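PDB 6FSK: DyP-type peroxidase from Pleurotus ostreatus PC15, which probably uses heme b and hydrogen peroxide to oxidise dyes and other substrates, manganese(II) likely among them. Local coordinates for residues S94-F98 against S387-D391; I212-I217 against D349-I354. The protein carries 1 engineered substitution. One frame throughout, in Å; residues are numbered along the deposited sequence.

Interaction 1 (S94-F98 against S387-D391)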
ATOM      1  N   SER A  94      -5.186 -14.688  14.463  1.00 14.14           N
ATOM      2  CA  SER A  94      -4.036 -15.402  13.874  1.00 14.78           C
ATOM      3  C   SER A  94      -3.198 -14.489  12.954  1.00 15.27           C
ATOM      4  O   SER A  94      -2.889 -14.842  11.838  1.00 16.05           O
ATOM      5  CB  SER A  94      -4.621 -16.610  13.104  1.00 17.19           C
ATOM      6  OG  SER A  94      -3.598 -17.556  13.000  1.00 23.72           O
ATOM      7  N   ASP A  95      -2.923 -13.271  13.437  1.00 13.14           N
ATOM      8  CA  ASP A  95      -1.945 -12.415  12.746  1.00 12.78           C
ATOM      9  C   ASP A  95      -1.123 -11.698  13.807  1.00 11.79           C
ATOM     10  O   ASP A  95      -1.640 -10.858  14.600  1.00 12.22           O
ATOM     11  CB  ASP A  95      -2.647 -11.453  11.861  1.00 11.96           C
ATOM     12  CG  ASP A  95      -1.698 -10.692  11.014  1.00 12.93           C
ATOM     13  OD1 ASP A  95      -1.121  -9.653  11.407  1.00 11.48           O
ATOM     14  OD2 ASP A  95      -1.457 -11.189   9.890  1.00 12.22           O
ATOM     15  N   ASN A  96       0.118 -12.077  13.882  1.00 12.18           N
ATOM     16  CA  ASN A  96       1.016 -11.600  14.917  1.00 12.61           C
ATOM     17  C   ASN A  96       1.224 -10.081  14.797  1.00 11.78           C
ATOM     18  O   ASN A  96       1.227  -9.381  15.787  1.00 12.41           O
ATOM     19  CB  ASN A  96       2.357 -12.262  14.785  1.00 13.09           C
ATOM     20  CG  ASN A  96       2.321 -13.734  15.009  1.00 17.61           C
ATOM     21  OD1 ASN A  96       2.990 -14.513  14.264  1.00 20.67           O
ATOM     22  ND2 ASN A  96       1.541 -14.145  15.979  1.00 18.37           N
ATOM     23  N   ALA A  97       1.410  -9.579  13.590  1.00 11.34           N
ATOM     24  CA  ALA A  97       1.619  -8.126  13.377  1.00 11.14           C
ATOM     25  C   ALA A  97       0.435  -7.334  13.844  1.00 11.24           C
ATOM     26  O   ALA A  97       0.552  -6.359  14.578  1.00 10.72           O
ATOM     27  CB  ALA A  97       1.916  -7.878  11.902  1.00 11.41           C
ATOM     28  N   PHE A  98      -0.786  -7.741  13.428  1.00  9.74           N
ATOM     29  CA  PHE A  98      -2.010  -7.079  13.820  1.00 10.37           C
ATOM     30  C   PHE A  98      -2.133  -7.047  15.373  1.00 10.83           C
ATOM     31  O   PHE A  98      -2.490  -6.074  15.969  1.00 10.85           O
ATOM     32  CB  PHE A  98      -3.205  -7.858  13.251  1.00 10.24           C
ATOM     33  CG  PHE A  98      -4.549  -7.379  13.716  1.00 10.18           C
ATOM     34  CD1 PHE A  98      -5.095  -6.237  13.230  1.00 10.19           C
ATOM     35  CD2 PHE A  98      -5.283  -8.085  14.664  1.00 10.08           C
ATOM     36  CE1 PHE A  98      -6.339  -5.774  13.568  1.00 10.52           C
ATOM     37  CE2 PHE A  98      -6.529  -7.611  15.056  1.00 10.32           C
ATOM     38  CZ  PHE A  98      -7.047  -6.482  14.552  1.00 10.89           C
ATOM     39  N   SER A 387      -5.386 -11.040   3.608  1.00  9.88           N
ATOM     40  CA  SER A 387      -5.871 -11.804   4.702  1.00 10.03           C
ATOM     41  C   SER A 387      -4.800 -12.127   5.697  1.00 10.57           C
ATOM     42  O   SER A 387      -5.039 -12.857   6.680  1.00 11.09           O
ATOM     43  CB  SER A 387      -6.544 -13.091   4.220  1.00 11.08           C
ATOM     44  OG  SER A 387      -5.576 -13.923   3.633  1.00 12.03           O
ATOM     45  N   SER A 388      -3.578 -11.590   5.520  1.00  9.43           N
ATOM     46  CA  SER A 388      -2.512 -11.831   6.459  1.00  9.95           C
ATOM     47  C   SER A 388      -1.480 -10.714   6.310  1.00  9.12           C
ATOM     48  O   SER A 388      -0.758 -10.632   5.333  1.00 10.25           O
ATOM     49  CB  SER A 388      -1.832 -13.153   6.205  1.00 11.30           C
ATOM     50  OG  SER A 388      -0.712 -13.398   7.043  1.00 10.35           O
ATOM     51  N   ILE A 389      -1.377  -9.888   7.334  1.00 10.21           N
ATOM     52  CA  ILE A 389      -0.265  -8.871   7.412  1.00 10.12           C
ATOM     53  C   ILE A 389       1.064  -9.580   7.608  1.00 10.96           C
ATOM     54  O   ILE A 389       2.108  -9.233   6.987  1.00 10.06           O
ATOM     55  CB  ILE A 389      -0.542  -7.863   8.539  1.00  9.76           C
ATOM     56  CG1 ILE A 389      -1.871  -7.182   8.309  1.00  9.28           C
ATOM     57  CG2 ILE A 389       0.588  -6.803   8.609  1.00 10.03           C
ATOM     58  CD1 ILE A 389      -2.227  -6.202   9.442  1.00 10.21           C
ATOM     59  N   ASP A 390       1.031 -10.683   8.382  1.00 10.89           N
ATOM     60  CA  ASP A 390       2.239 -11.464   8.616  1.00 10.54           C
ATOM     61  C   ASP A 390       2.807 -11.983   7.268  1.00 11.06           C
ATOM     62  O   ASP A 390       4.011 -11.864   7.011  1.00 11.73           O
ATOM     63  CB  ASP A 390       1.998 -12.672   9.462  1.00 11.11           C
ATOM     64  CG  ASP A 390       1.688 -12.346  10.916  1.00 11.96           C
ATOM     65  OD1 ASP A 390       1.963 -11.237  11.392  1.00 13.85           O
ATOM     66  OD2 ASP A 390       1.174 -13.333  11.611  1.00 13.23           O
ATOM     67  N   ASP A 391       1.934 -12.425   6.384  1.00 10.40           N
ATOM     68  CA  ASP A 391       2.383 -12.982   5.098  1.00 11.76           C
ATOM     69  C   ASP A 391       2.614 -11.922   4.059  1.00  9.68           C
ATOM     70  O   ASP A 391       3.449 -12.096   3.128  1.00 10.62           O
ATOM     71  CB  ASP A 391       1.353 -13.947   4.471  1.00 10.73           C
ATOM     72  CG  ASP A 391       1.175 -15.272   5.225  1.00 14.31           C
ATOM     73  OD1 ASP A 391       1.964 -15.632   6.095  1.00 15.12           O
ATOM     74  OD2 ASP A 391       0.168 -15.975   4.889  1.00 15.17           O
TER
HETATM   75  O   HOH W   1      -2.101 -13.680   9.324  1.00 13.27           O
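Asp95 and Asp390 exchange carboxylates for backbone N-H groups where helix 96-100 begins. Asp95 is the N-cap, and Asp390 reaches in from the loop after strand 379-386 to take two further amides of the first turn. The Asp390 side chain starts at CB, 3.8 Å from Asp95 OD2. Its CG sits anti to its own carbonyl carbon (chi1 -70°), which carries the carboxylate across to the helix start, and lies close to Asn96 N. At the tip the oxygens divide the work: OD2 accepts from Asn96 N at 2.8 Å, on the syn side but tilted out of plane, while OD1 offers its syn lone pair to Ala97 N at 2.8 Å. In return, Asp95 OD2 receives Asp390 N at 3.0 Å in a nearly straight bond (167°), plus a weak one from Ile389 N. Asp95 OD1 uses its anti lone pair for the capping bond from Phe98 N. The two carboxylates stack with planes 17° apart, their OD1 atoms 3.5 Å from each other; the surrounding amides and the helix N terminus probably soften that repulsion. Ala97 CB meets Ile389 CG2, and Tyr469 and Phe239 of the central sheet touch Ile389. A water donates to Ser94 O and Asp95 OD2 and accepts from Ser388 OG at 2.7 Å.

Interaction 2 (I212-I217 against D349-I354)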
ATOM      1  N   ILE A 212      -5.550 -15.016  -8.077  1.00 10.00           N
ATOM      2  CA  ILE A 212      -5.315 -15.707  -6.802  1.00 10.83           C
ATOM      3  C   ILE A 212      -6.626 -15.972  -6.096  1.00  9.72           C
ATOM      4  O   ILE A 212      -7.624 -15.276  -6.315  1.00 10.44           O
ATOM      5  CB  ILE A 212      -4.361 -14.895  -5.891  1.00 12.15           C
ATOM      6  CG1 ILE A 212      -5.042 -13.690  -5.275  1.00 11.67           C
ATOM      7  CG2 ILE A 212      -3.055 -14.605  -6.638  1.00 10.55           C
ATOM      8  CD1 ILE A 212      -4.078 -12.913  -4.364  1.00 13.31           C
ATOM      9  N   ARG A 213      -6.637 -16.994  -5.256  1.00 10.12           N
ATOM     10  CA  ARG A 213      -7.829 -17.361  -4.509  1.00 10.64           C
ATOM     11  C   ARG A 213      -8.251 -16.193  -3.564  1.00 11.54           C
ATOM     12  O   ARG A 213      -7.415 -15.473  -3.011  1.00 10.34           O
ATOM     13  CB  ARG A 213      -7.615 -18.631  -3.739  1.00 10.94           C
ATOM     14  CG  ARG A 213      -7.751 -19.879  -4.651  1.00 12.02           C
ATOM     15  CD  ARG A 213      -7.199 -21.059  -3.985  1.00 11.56           C
ATOM     16  NE  ARG A 213      -5.729 -21.079  -3.874  1.00 10.39           N
ATOM     17  CZ  ARG A 213      -5.016 -21.825  -3.059  1.00 13.29           C
ATOM     18  NH1 ARG A 213      -5.562 -22.698  -2.212  1.00 15.35           N
ATOM     19  NH2 ARG A 213      -3.664 -21.728  -3.116  1.00 15.74           N
ATOM     20  N   PRO A 214      -9.557 -16.067  -3.343  1.00 11.20           N
ATOM     21  CA  PRO A 214     -10.068 -14.908  -2.574  1.00 11.18           C
ATOM     22  C   PRO A 214      -9.583 -14.961  -1.125  1.00 11.20           C
ATOM     23  O   PRO A 214      -9.523 -13.897  -0.466  1.00 10.10           O
ATOM     24  CB  PRO A 214     -11.595 -15.024  -2.721  1.00 12.92           C
ATOM     25  CG  PRO A 214     -11.820 -16.504  -2.963  1.00 12.76           C
ATOM     26  CD  PRO A 214     -10.682 -16.861  -3.885  1.00 12.64           C
ATOM     27  N   GLY A 215      -9.306 -16.130  -0.533  1.00  9.52           N
ATOM     28  CA  GLY A 215      -8.809 -16.251   0.819  1.00  9.77           C
ATOM     29  C   GLY A 215      -7.434 -15.715   1.079  1.00  9.26           C
ATOM     30  O   GLY A 215      -7.020 -15.661   2.235  1.00 11.71           O
ATOM     31  N   PHE A 216      -6.721 -15.259   0.029  1.00  8.66           N
ATOM     32  CA  PHE A 216      -5.452 -14.511   0.247  1.00  9.84           C
ATOM     33  C   PHE A 216      -5.777 -13.032   0.561  1.00  9.39           C
ATOM     34  O   PHE A 216      -4.862 -12.334   1.005  1.00  9.75           O
ATOM     35  CB  PHE A 216      -4.566 -14.642  -0.978  1.00 10.78           C
ATOM     36  CG  PHE A 216      -4.022 -16.028  -1.120  1.00  9.14           C
ATOM     37  CD1 PHE A 216      -3.160 -16.579  -0.174  1.00  9.99           C
ATOM     38  CD2 PHE A 216      -4.441 -16.847  -2.165  1.00 10.09           C
ATOM     39  CE1 PHE A 216      -2.708 -17.907  -0.272  1.00 10.51           C
ATOM     40  CE2 PHE A 216      -3.972 -18.136  -2.216  1.00 10.49           C
ATOM     41  CZ  PHE A 216      -3.151 -18.703  -1.281  1.00  9.79           C
ATOM     42  N   ILE A 217      -7.025 -12.628   0.370  1.00  9.91           N
ATOM     43  CA  ILE A 217      -7.466 -11.227   0.633  1.00 10.89           C
ATOM     44  C   ILE A 217      -8.489 -11.189   1.732  1.00 12.08           C
ATOM     45  O   ILE A 217      -8.423 -10.283   2.590  1.00 10.56           O
ATOM     46  CB  ILE A 217      -8.029 -10.542  -0.635  1.00 10.54           C
ATOM     47  CG1 ILE A 217      -7.009 -10.564  -1.807  1.00 10.97           C
ATOM     48  CG2 ILE A 217      -8.558  -9.097  -0.362  1.00 11.01           C
ATOM     49  CD1 ILE A 217      -5.660  -9.863  -1.530  1.00 11.02           C
ATOM     50  N   ASP A 349       1.295 -16.441  -3.651  1.00 11.03           N
ATOM     51  CA  ASP A 349      -0.043 -15.784  -3.577  1.00 11.70           C
ATOM     52  C   ASP A 349      -0.305 -15.141  -2.219  1.00 10.86           C
ATOM     53  O   ASP A 349      -0.957 -14.122  -2.195  1.00 11.06           O
ATOM     54  CB  ASP A 349      -1.161 -16.776  -3.951  1.00 12.42           C
ATOM     55  CG  ASP A 349      -1.078 -17.225  -5.432  1.00 14.33           C
ATOM     56  OD1 ASP A 349      -0.231 -16.784  -6.201  1.00 13.25           O
ATOM     57  OD2 ASP A 349      -1.960 -18.031  -5.772  1.00 15.74           O
ATOM     58  N   ASN A 350       0.259 -15.722  -1.154  1.00 10.52           N
ATOM     59  CA  ASN A 350       0.110 -15.130   0.157  1.00 10.95           C
ATOM     60  C   ASN A 350       0.952 -13.913   0.388  1.00 10.84           C
ATOM     61  O   ASN A 350       0.777 -13.277   1.413  1.00 11.72           O
ATOM     62  CB  ASN A 350       0.319 -16.166   1.265  1.00 10.93           C
ATOM     63  CG  ASN A 350       1.768 -16.578   1.437  1.00 13.74           C
ATOM     64  OD1 ASN A 350       2.632 -16.397   0.561  1.00 14.82           O
ATOM     65  ND2 ASN A 350       2.002 -17.344   2.496  1.00 16.21           N
ATOM     66  N   ARG A 351       1.763 -13.504  -0.536  1.00 10.89           N
ATOM     67  CA  ARG A 351       2.536 -12.269  -0.428  1.00 10.93           C
ATOM     68  C   ARG A 351       1.858 -11.160  -1.176  1.00 10.87           C
ATOM     69  O   ARG A 351       2.332 -10.031  -1.118  1.00 11.02           O
ATOM     70  CB  ARG A 351       3.885 -12.491  -1.043  1.00 10.90           C
ATOM     71  CG  ARG A 351       4.631 -13.725  -0.499  1.00 11.63           C
ATOM     72  CD  ARG A 351       5.151 -13.470   0.857  1.00 14.72           C
ATOM     73  NE  ARG A 351       5.865 -14.664   1.338  1.00 16.16           N
ATOM     74  CZ  ARG A 351       5.820 -15.135   2.567  1.00 14.62           C
ATOM     75  NH1 ARG A 351       4.985 -14.630   3.456  1.00 14.44           N
ATOM     76  NH2 ARG A 351       6.562 -16.168   2.892  1.00 17.92           N
ATOM     77  N   ARG A 352       0.724 -11.411  -1.811  1.00 10.47           N
ATOM     78  CA  ARG A 352       0.078 -10.392  -2.619  1.00  9.01           C
ATOM     79  C   ARG A 352      -0.742  -9.476  -1.733  1.00  9.83           C
ATOM     80  O   ARG A 352      -1.297  -9.892  -0.706  1.00  9.45           O
ATOM     81  CB  ARG A 352      -0.815 -11.018  -3.724  1.00 10.15           C
ATOM     82  CG  ARG A 352      -0.010 -11.937  -4.619  1.00 10.06           C
ATOM     83  CD  ARG A 352       1.137 -11.330  -5.333  1.00  9.08           C
ATOM     84  NE  ARG A 352       0.776 -10.162  -6.164  1.00  9.72           N
ATOM     85  CZ  ARG A 352       0.314 -10.203  -7.377  1.00 10.60           C
ATOM     86  NH1 ARG A 352       0.020 -11.391  -7.991  1.00 12.92           N
ATOM     87  NH2 ARG A 352       0.038  -9.080  -7.997  1.00 11.58           N
ATOM     88  N   ILE A 353      -0.842  -8.215  -2.177  1.00  9.04           N
ATOM     89  CA  ILE A 353      -1.630  -7.200  -1.501  1.00  9.05           C
ATOM     90  C   ILE A 353      -2.364  -6.375  -2.480  1.00  8.82           C
ATOM     91  O   ILE A 353      -1.933  -6.197  -3.629  1.00  9.90           O
ATOM     92  CB  ILE A 353      -0.726  -6.271  -0.597  1.00  8.98           C
ATOM     93  CG1 ILE A 353       0.336  -5.526  -1.460  1.00  9.53           C
ATOM     94  CG2 ILE A 353      -0.087  -7.040   0.520  1.00 10.14           C
ATOM     95  CD1 ILE A 353       1.104  -4.493  -0.657  1.00  8.79           C
ATOM     96  N   ILE A 354      -3.532  -5.852  -2.026  1.00  9.02           N
ATOM     97  CA  ILE A 354      -4.271  -4.930  -2.829  1.00  9.36           C
ATOM     98  C   ILE A 354      -4.038  -3.562  -2.220  1.00  9.13           C
ATOM     99  O   ILE A 354      -4.385  -3.337  -1.084  1.00 10.51           O
ATOM    100  CB  ILE A 354      -5.788  -5.242  -2.885  1.00 10.74           C
ATOM    101  CG1 ILE A 354      -6.022  -6.539  -3.664  1.00 11.92           C
ATOM    102  CG2 ILE A 354      -6.533  -4.091  -3.481  1.00 12.69           C
ATOM    103  CD1 ILE A 354      -7.468  -6.990  -3.550  1.00 13.21           C
TER
HETATM  104  O   HOH W   2      -4.479 -18.959  -5.451  1.00 10.69           O
HETATM  105  O   HOH W   3      -1.815 -20.638  -5.156  1.00 22.96           O
HETATM  106  O   HOH W   4      -2.554 -13.570   2.063  1.00 13.12           O
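Phe216 and Asn350 bring their CA atoms to 5.6 Å where two short 3-10 turns, 214-216 and 349-351, lie against each other with no direct hydrogen bond between their segments. The turns belong to the C-terminal part of the DyP peroxidase fold, 349-351 lying just ahead of edge strand 354-360. The Phe216 ring lies against the 349-351 turn. Its CG is anti to the carbonyl carbon (chi1 -70°), which directs the ring at the opposite turn, and Asp349 CB sits over one face in a CH-pi contact, 3.7 Å from the centroid and 16° off the ring normal. Asn350 comes obliquely to the same ring, its CA 3.6 Å from Phe216 CD1. An alanine in place of Phe216 is likely to leave Asp349 CB and the Asn350 backbone without their apolar backing, opening a gap between the turns.

Ile212 packs on the carboxylate of the same Asp349: the two side chains run past each other in opposite directions, with Ile212 CG2 against Asp349 CG at 3.5 Å. The same isoleucine sends CD1 to Arg352 CB at 3.8 Å. Further along, Ile217 crosses Ile354 at about a right angle, their CD1 atoms 4.0 Å apart. The 349-354 segment also approaches the heme: Ile353 touches it, and Arg352, in a cation-pi contact with Tyr334, passes nearby.

Asp349 and Arg213 do not pair directly; NH2 of Arg213 stays 4.9 Å from Asp349 OD2, and two waters fill in. Both donate to Asp349 OD2. One accepts from Arg213 N and NE, and the other accepts from Arg213 NH2 at 3.0 Å.

In the fold
From the N terminus, the chain first passes 94-98, then 212-217, then 349-354, and only at 387-391 closes interaction 1. Interaction 2 therefore closes the smaller loop, lying wholly within the larger one, and the two do not cross. Interaction 1 joins the N-terminal DyP family region to the C-terminal one; interaction 2 stays within the C-terminal region, close to the heme. Their centres are 13 Å apart, yet they touch. Ser387, directly after strand 379-386, probably hydrogen-bonds through OG to Gly215 O at 2.7 Å and through N to Phe216 O, while Asp391 CB packs on Asn350 O at 3.2 Å.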